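Local coordinates for protein endoglucanase (Ruminococcus champanellensis, PDB 6WQV) that probably hydrolyses internal beta-1,4 linkages of cellulose and related plant polysaccharides such as xylan, as a broad-specificity family 5 endoglucanase, at residues A[77-82]-A[117-122]. Residues are numbered along the deposited sequence; the frame is centred on the assembly and turned at random.
Sequences PVSWID and NIHHEN. With GLC (alpha-D-glucopyranose), chain E; BGC (beta-D-glucopyranose), chain B.
Pro-77 CB sits over one face of the His-119 imidazole, 3.6 Å from the ring centroid, a CH-pi contact offset toward the rim. At that ring's edge, Asn-117 ND2 donates in plane to His-119 ND1 (3.1 Å), while His-119 NE2 is hydrogen-bonded to O3 of the bound glucose GLC (3.0 Å). His-119 CD2 lies above the centre of one face of the His-120 ring, whose CE1 comes within 3.2 Å of the same O3. The Trp-80 indole carries Val-78 CG1 on one face; at its edge NE1 gives Asn-117 O an almost straight (178°), in-plane hydrogen bond. Ile-118 CG2 meets Trp-80 CD1 at 3.5 Å. Both segments lie at the C-terminal ends of neighbouring strands, 73-76 and 113-117, of the (beta/alpha)8 barrel, where family 5 enzymes hold their substrate. Asn-117 CG lies between backbone N and carbonyl carbon (chi1 79°), and OD1 thereby accepts from Val-78 N at 3.0 Å. Ser-79 OG accepts a hydrogen bond from His-120 N and is also hydrogen-bonded to Asp-34 O. Glu-121, bent at chi2 (-62°), accepts a hydrogen bond from Trp-80 N on the syn lone pair of OE2 (2.6 Å); OE1 is hydrogen-bonded to Trp-124 NE1.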
ATOM      1  N   PRO A  77      -3.608  -3.915  -3.245  1.00  9.44           N
ATOM      2  CA  PRO A  77      -4.285  -2.626  -3.457  1.00  9.46           C
ATOM      3  C   PRO A  77      -5.593  -2.847  -4.195  1.00 10.43           C
ATOM      4  O   PRO A  77      -5.643  -3.570  -5.196  1.00 11.40           O
ATOM      5  CB  PRO A  77      -3.288  -1.832  -4.304  1.00 11.29           C
ATOM      6  CG  PRO A  77      -2.510  -2.874  -5.054  1.00 11.61           C
ATOM      7  CD  PRO A  77      -2.428  -4.067  -4.119  1.00 10.55           C
ATOM      8  N   VAL A  78      -6.661  -2.232  -3.705  1.00 10.50           N
ATOM      9  CA  VAL A  78      -7.978  -2.392  -4.295  1.00 10.01           C
ATOM     10  C   VAL A  78      -8.603  -1.029  -4.501  1.00  9.64           C
ATOM     11  O   VAL A  78      -8.738  -0.249  -3.548  1.00 10.43           O
ATOM     12  CB  VAL A  78      -8.905  -3.260  -3.432  1.00 10.43           C
ATOM     13  CG1 VAL A  78     -10.280  -3.372  -4.092  1.00 11.92           C
ATOM     14  CG2 VAL A  78      -8.300  -4.626  -3.176  1.00 10.76           C
ATOM     15  N   SER A  79      -9.015  -0.744  -5.726  1.00  9.77           N
ATOM     16  CA  SER A  79      -9.819   0.434  -6.018  1.00  9.49           C
ATOM     17  C   SER A  79     -11.277   0.011  -6.037  1.00 11.82           C
ATOM     18  O   SER A  79     -11.665  -0.878  -6.801  1.00 13.29           O
ATOM     19  CB  SER A  79      -9.397   1.079  -7.332  1.00 11.61           C
ATOM     20  OG  SER A  79      -8.081   1.591  -7.209  1.00 12.21           O
ATOM     21  N   TRP A  80     -12.070   0.620  -5.160  1.00 11.90           N
ATOM     22  CA  TRP A  80     -13.473   0.271  -4.997  1.00 11.58           C
ATOM     23  C   TRP A  80     -14.414   1.192  -5.756  1.00 10.58           C
ATOM     24  O   TRP A  80     -15.580   0.837  -5.948  1.00 12.92           O
ATOM     25  CB  TRP A  80     -13.819   0.294  -3.502  1.00 11.38           C
ATOM     26  CG  TRP A  80     -12.934  -0.605  -2.669  1.00  9.23           C
ATOM     27  CD1 TRP A  80     -11.700  -0.306  -2.162  1.00 10.28           C
ATOM     28  CD2 TRP A  80     -13.220  -1.955  -2.257  1.00 11.45           C
ATOM     29  NE1 TRP A  80     -11.205  -1.379  -1.452  1.00 10.25           N
ATOM     30  CE2 TRP A  80     -12.114  -2.400  -1.501  1.00 11.25           C
ATOM     31  CE3 TRP A  80     -14.299  -2.825  -2.455  1.00 12.18           C
ATOM     32  CZ2 TRP A  80     -12.056  -3.681  -0.947  1.00 11.49           C
ATOM     33  CZ3 TRP A  80     -14.240  -4.096  -1.894  1.00 12.30           C
ATOM     34  CH2 TRP A  80     -13.132  -4.507  -1.144  1.00 11.98           C
ATOM     35  N   ILE A  81     -13.918   2.335  -6.234  1.00 12.53           N
ATOM     36  CA  ILE A  81     -14.783   3.379  -6.783  1.00 13.87           C
ATOM     37  C   ILE A  81     -15.682   2.853  -7.903  1.00 14.36           C
ATOM     38  O   ILE A  81     -16.878   3.156  -7.948  1.00 15.99           O
ATOM     39  CB  ILE A  81     -13.946   4.592  -7.223  1.00 14.51           C
ATOM     40  CG1 ILE A  81     -14.841   5.712  -7.744  1.00 15.27           C
ATOM     41  CG2 ILE A  81     -12.925   4.199  -8.289  1.00 14.51           C
ATOM     42  CD1 ILE A  81     -14.085   6.980  -8.099  1.00 19.98           C
ATOM     43  N   ASP A  82     -15.125   2.080  -8.838  1.00 13.66           N
ATOM     44  CA  ASP A  82     -15.936   1.630  -9.967  1.00 15.19           C
ATOM     45  C   ASP A  82     -16.870   0.481  -9.606  1.00 14.89           C
ATOM     46  O   ASP A  82     -17.584  -0.020 -10.487  1.00 18.19           O
ATOM     47  CB  ASP A  82     -15.060   1.218 -11.152  1.00 16.21           C
ATOM     48  CG  ASP A  82     -14.151   2.326 -11.613  1.00 16.77           C
ATOM     49  OD1 ASP A  82     -14.600   3.492 -11.697  1.00 16.42           O
ATOM     50  OD2 ASP A  82     -12.972   2.020 -11.893  1.00 14.84           O
ATOM     51  N   ASN A 117      -6.391  -2.587   1.234  1.00  8.76           N
ATOM     52  CA  ASN A 117      -6.606  -1.140   1.336  1.00  8.44           C
ATOM     53  C   ASN A 117      -7.792  -0.685   0.486  1.00 11.00           C
ATOM     54  O   ASN A 117      -8.527  -1.486  -0.095  1.00 10.24           O
ATOM     55  CB  ASN A 117      -5.325  -0.361   0.991  1.00  9.10           C
ATOM     56  CG  ASN A 117      -5.075  -0.237  -0.508  1.00 10.34           C
ATOM     57  OD1 ASN A 117      -5.880  -0.658  -1.333  1.00 10.48           O
ATOM     58  ND2 ASN A 117      -3.938   0.367  -0.863  1.00 10.24           N
ATOM     59  N   ILE A 118      -8.006   0.637   0.483  1.00 10.34           N
ATOM     60  CA  ILE A 118      -8.668   1.348  -0.606  1.00  9.96           C
ATOM     61  C   ILE A 118      -7.585   2.155  -1.318  1.00  9.70           C
ATOM     62  O   ILE A 118      -6.677   2.692  -0.668  1.00 11.46           O
ATOM     63  CB  ILE A 118      -9.857   2.220  -0.153  1.00 11.10           C
ATOM     64  CG1 ILE A 118      -9.427   3.496   0.574  1.00 12.45           C
ATOM     65  CG2 ILE A 118     -10.805   1.432   0.752  1.00 11.45           C
ATOM     66  CD1 ILE A 118     -10.611   4.352   1.043  1.00 14.03           C
ATOM     67  N   HIS A 119      -7.642   2.203  -2.655  1.00  9.62           N
ATOM     68  CA  HIS A 119      -6.484   2.641  -3.422  1.00  9.50           C
ATOM     69  C   HIS A 119      -6.812   3.892  -4.223  1.00 11.59           C
ATOM     70  O   HIS A 119      -6.723   5.006  -3.686  1.00 12.64           O
ATOM     71  CB  HIS A 119      -5.889   1.476  -4.227  1.00  9.88           C
ATOM     72  CG  HIS A 119      -4.448   1.665  -4.584  1.00 10.03           C
ATOM     73  ND1 HIS A 119      -3.421   1.381  -3.705  1.00 11.24           N
ATOM     74  CD2 HIS A 119      -3.860   2.114  -5.718  1.00 11.13           C
ATOM     75  CE1 HIS A 119      -2.266   1.640  -4.288  1.00 10.00           C
ATOM     76  NE2 HIS A 119      -2.505   2.085  -5.510  1.00 10.91           N
ATOM     77  N   HIS A 120      -7.135   3.781  -5.510  1.00 12.17           N
ATOM     78  CA  HIS A 120      -7.335   4.967  -6.343  1.00 10.71           C
ATOM     79  C   HIS A 120      -8.763   5.497  -6.190  1.00 12.86           C
ATOM     80  O   HIS A 120      -9.602   5.405  -7.090  1.00 14.06           O
ATOM     81  CB  HIS A 120      -7.032   4.666  -7.804  1.00 10.79           C
ATOM     82  CG  HIS A 120      -5.600   4.345  -8.090  1.00 11.99           C
ATOM     83  ND1 HIS A 120      -4.552   5.102  -7.616  1.00 12.56           N
ATOM     84  CD2 HIS A 120      -5.044   3.366  -8.850  1.00 11.40           C
ATOM     85  CE1 HIS A 120      -3.410   4.599  -8.051  1.00 12.15           C
ATOM     86  NE2 HIS A 120      -3.682   3.545  -8.806  1.00 12.14           N
ATOM     87  N   GLU A 121      -9.016   6.104  -5.028  1.00 12.72           N
ATOM     88  CA  GLU A 121     -10.316   6.655  -4.672  1.00 14.07           C
ATOM     89  C   GLU A 121     -10.356   8.172  -4.794  1.00 12.03           C
ATOM     90  O   GLU A 121     -11.338   8.793  -4.384  1.00 14.17           O
ATOM     91  CB  GLU A 121     -10.662   6.272  -3.232  1.00 13.53           C
ATOM     92  CG  GLU A 121     -10.664   4.771  -2.966  1.00 12.67           C
ATOM     93  CD  GLU A 121     -11.694   4.005  -3.790  1.00 14.16           C
ATOM     94  OE1 GLU A 121     -12.885   4.362  -3.838  1.00 15.50           O
ATOM     95  OE2 GLU A 121     -11.302   2.991  -4.398  1.00 21.02           O
ATOM     96  N   ASN A 122      -9.315   8.787  -5.350  0.52 12.99           N
ATOM     97  CA  ASN A 122      -9.163  10.234  -5.259  0.52 15.01           C
ATOM     98  C   ASN A 122     -10.244  11.019  -5.993  0.52 15.52           C
ATOM     99  O   ASN A 122     -10.352  12.230  -5.761  0.52 15.64           O
ATOM    100  CB  ASN A 122      -7.772  10.612  -5.771  0.52 16.43           C
ATOM    101  CG  ASN A 122      -6.687   9.676  -5.256  0.52 18.16           C
ATOM    102  OD1 ASN A 122      -6.164   8.844  -5.998  0.52 22.53           O
ATOM    103  ND2 ASN A 122      -6.346   9.808  -3.982  0.52 17.42           N
TER
HETATM  104  C1  GLC E   1       1.960   5.313  -5.739  1.00 19.28           C
HETATM  105  C2  GLC E   1       0.714   4.519  -6.082  1.00 13.23           C
HETATM  106  C3  GLC E   1       0.783   3.459  -7.096  1.00 11.80           C
HETATM  107  C4  GLC E   1       1.578   3.920  -8.295  1.00 11.97           C
HETATM  108  C5  GLC E   1       2.971   4.228  -7.798  1.00 14.21           C
HETATM  109  C6  GLC E   1       3.989   4.500  -8.893  1.00 14.02           C
HETATM  110  O1  GLC E   1       2.727   4.851  -4.706  1.00 19.54           O
HETATM  111  O2  GLC E   1       0.158   4.040  -4.819  1.00 13.78           O
HETATM  112  O3  GLC E   1      -0.605   3.157  -7.497  1.00 11.71           O
HETATM  113  O4  GLC E   1       1.566   2.891  -9.289  1.00 12.33           O
HETATM  114  O5  GLC E   1       2.910   5.429  -6.929  1.00 16.68           O
HETATM  115  O6  GLC E   1       3.669   5.612  -9.608  1.00 16.40           O
HETATM  116  C2  BGC B   2       1.701   2.418 -11.602  1.00 12.32           C
HETATM  117  C3  BGC B   2       1.354   2.938 -12.959  1.00 12.77           C
HETATM  118  C4  BGC B   2      -0.083   3.382 -13.054  1.00 14.81           C
HETATM  119  C5  BGC B   2      -0.420   4.389 -11.975  1.00 14.28           C
HETATM  120  C6  BGC B   2      -1.863   4.773 -11.882  1.00 14.02           C
HETATM  121  C1  BGC B   2       1.369   3.431 -10.514  1.00 13.71           C
HETATM  122  O2  BGC B   2       3.110   2.085 -11.531  1.00 13.21           O
HETATM  123  O3  BGC B   2       1.614   1.878 -13.947  1.00 14.48           O
HETATM  124  O4  BGC B   2      -0.307   4.084 -14.334  1.00 17.94           O
HETATM  125  O5  BGC B   2      -0.065   3.819 -10.645  1.00 13.62           O
HETATM  126  O6  BGC B   2      -2.012   5.866 -10.970  1.00 19.75           O